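Local coordinates for 2-Keto-3-deoxy-(6-phospho-)gluconate aldolase (Thermoproteus tenax, PDB 2R91), which is an aldolase of the dihydrodipicolinate synthetase family, built on a TIM-barrel fold, at residues 8-12 and 254-259. Numbering follows the deposited sequence.
Sequences ITTFR and EAGEPR
The ring of F11 has R259 CB over one face and the carbonyl oxygen of E257 at its edge, in the ring plane. R259 CB sits 4.2 Å from the ring centroid and only 9° off the normal, a CH-pi contact. Beyond CB the R259 chain runs extended, then bends at chi3, which carries the guanidinium to the far rim of the ring: NH1 comes to 3.4 Å from F11 CE1, and CZ of the phenylalanine lies over one face of the guanidinium. The two planes are 49° apart, so the groups do not stack flat. Phenylalanine suits the place because its flat apolar ring offers a face to CB and an edge to the carbonyl; arginine, because it brings an apolar CB to that face and a flat charged end to the rim, with NH1 in a salt bridge to E52 and NH2 hydrogen-bonded to the carbonyl of A47.

At that edge, the backbones of F11 and E257 form a single antiparallel hydrogen-bonded bridge. F11 N donates to E257 O at 3.0 Å, in the carbonyl plane; the return bond from E257 N to F11 O is weak, bent to 129°. G256, with positive phi, brings its CA to 3.4 Å from F11 O, where a CB would clash. Next to it, the methyl CG2 of T10 presses on A255 O at 3.2 Å; this buried oxygen has no polar partner in the model, whereas T10 OG1 is hydrogen-bonded to the carbonyl of D17. The short methyl of A255 suits the end of the long I8 chain, CB meeting I8 CD1 at 4.1 Å. At the outer end R12 and E254 pair their charges, although their modelled separation is doubtful. Here, in a TIM barrel, the segment that follows the first barrel strand, 2-6, and enters the small antiparallel hairpin 11-12/15-16 is joined to the loop after helix 239-251.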
# COMPACT_ATOMS: atom_id res chain seq x y z
N ILE A 8 9.76 -20.24 19.12
CA ILE A 8 10.17 -19.07 19.88
C ILE A 8 11.59 -19.24 20.43
O ILE A 8 12.02 -20.35 20.74
CB ILE A 8 9.21 -18.79 21.08
CG1 ILE A 8 9.00 -20.05 21.92
CG2 ILE A 8 7.84 -18.21 20.57
CD1 ILE A 8 8.24 -19.85 23.23
N THR A 9 12.29 -18.12 20.59
CA THR A 9 13.58 -18.08 21.21
C THR A 9 13.35 -17.67 22.69
O THR A 9 12.88 -16.58 22.97
CB THR A 9 14.46 -17.07 20.48
OG1 THR A 9 14.62 -17.47 19.11
CG2 THR A 9 15.82 -16.94 21.17
N THR A 10 13.69 -18.57 23.61
CA THR A 10 13.30 -18.44 25.01
C THR A 10 14.39 -17.73 25.83
O THR A 10 15.34 -18.40 26.27
CB THR A 10 13.03 -19.83 25.64
OG1 THR A 10 14.17 -20.66 25.41
CG2 THR A 10 11.80 -20.56 25.01
N PHE A 11 14.26 -16.41 26.05
CA PHE A 11 15.16 -15.67 26.92
C PHE A 11 14.72 -15.81 28.40
O PHE A 11 13.52 -15.94 28.70
CB PHE A 11 15.19 -14.16 26.59
CG PHE A 11 15.84 -13.83 25.28
CD1 PHE A 11 17.21 -13.51 25.24
CD2 PHE A 11 15.12 -13.84 24.11
CE1 PHE A 11 17.82 -13.22 24.02
CE2 PHE A 11 15.72 -13.51 22.89
CZ PHE A 11 17.09 -13.22 22.85
N ARG A 12 15.70 -15.80 29.30
CA ARG A 12 15.45 -15.63 30.72
C ARG A 12 16.66 -14.94 31.33
O ARG A 12 17.80 -15.31 31.02
CB ARG A 12 15.19 -16.97 31.42
CG ARG A 12 15.24 -16.87 32.94
CD ARG A 12 15.08 -18.25 33.58
NE ARG A 12 13.68 -18.64 33.52
CZ ARG A 12 13.21 -19.85 33.83
NH1 ARG A 12 14.04 -20.82 34.24
NH2 ARG A 12 11.90 -20.08 33.72
N GLU A 254 6.69 -22.93 31.70
CA GLU A 254 7.31 -21.62 31.50
C GLU A 254 7.93 -21.55 30.12
O GLU A 254 8.65 -22.46 29.71
CB GLU A 254 8.37 -21.34 32.57
CG GLU A 254 7.81 -20.93 33.93
CD GLU A 254 8.92 -20.47 34.90
OE1 GLU A 254 10.12 -20.58 34.54
OE2 GLU A 254 8.59 -19.99 36.03
N ALA A 255 7.66 -20.47 29.40
CA ALA A 255 8.09 -20.36 28.01
C ALA A 255 9.19 -19.32 27.84
O ALA A 255 9.59 -19.04 26.72
CB ALA A 255 6.90 -19.98 27.12
N GLY A 256 9.63 -18.70 28.94
CA GLY A 256 10.59 -17.60 28.84
C GLY A 256 9.95 -16.35 28.26
O GLY A 256 8.72 -16.20 28.31
N GLU A 257 10.77 -15.49 27.65
CA GLU A 257 10.41 -14.11 27.30
C GLU A 257 11.11 -13.73 26.03
O GLU A 257 12.18 -14.29 25.71
CB GLU A 257 10.97 -13.15 28.36
CG GLU A 257 10.36 -13.25 29.70
CD GLU A 257 10.85 -12.13 30.58
OE1 GLU A 257 12.07 -11.82 30.56
OE2 GLU A 257 9.98 -11.54 31.27
N PRO A 258 10.55 -12.75 25.30
CA PRO A 258 11.28 -12.11 24.19
C PRO A 258 12.20 -11.02 24.77
O PRO A 258 12.43 -10.99 25.98
CB PRO A 258 10.15 -11.51 23.33
CG PRO A 258 9.07 -11.16 24.36
CD PRO A 258 9.16 -12.22 25.44
N ARG A 259 12.78 -10.19 23.93
CA ARG A 259 13.69 -9.13 24.38
C ARG A 259 13.36 -7.81 23.67
O ARG A 259 13.10 -7.80 22.46
CB ARG A 259 15.16 -9.54 24.13
CG ARG A 259 16.23 -8.48 24.43
CD ARG A 259 17.68 -9.01 24.17
NE ARG A 259 17.91 -9.35 22.76
CZ ARG A 259 18.93 -10.11 22.35
NH1 ARG A 259 19.82 -10.58 23.25
NH2 ARG A 259 19.06 -10.39 21.05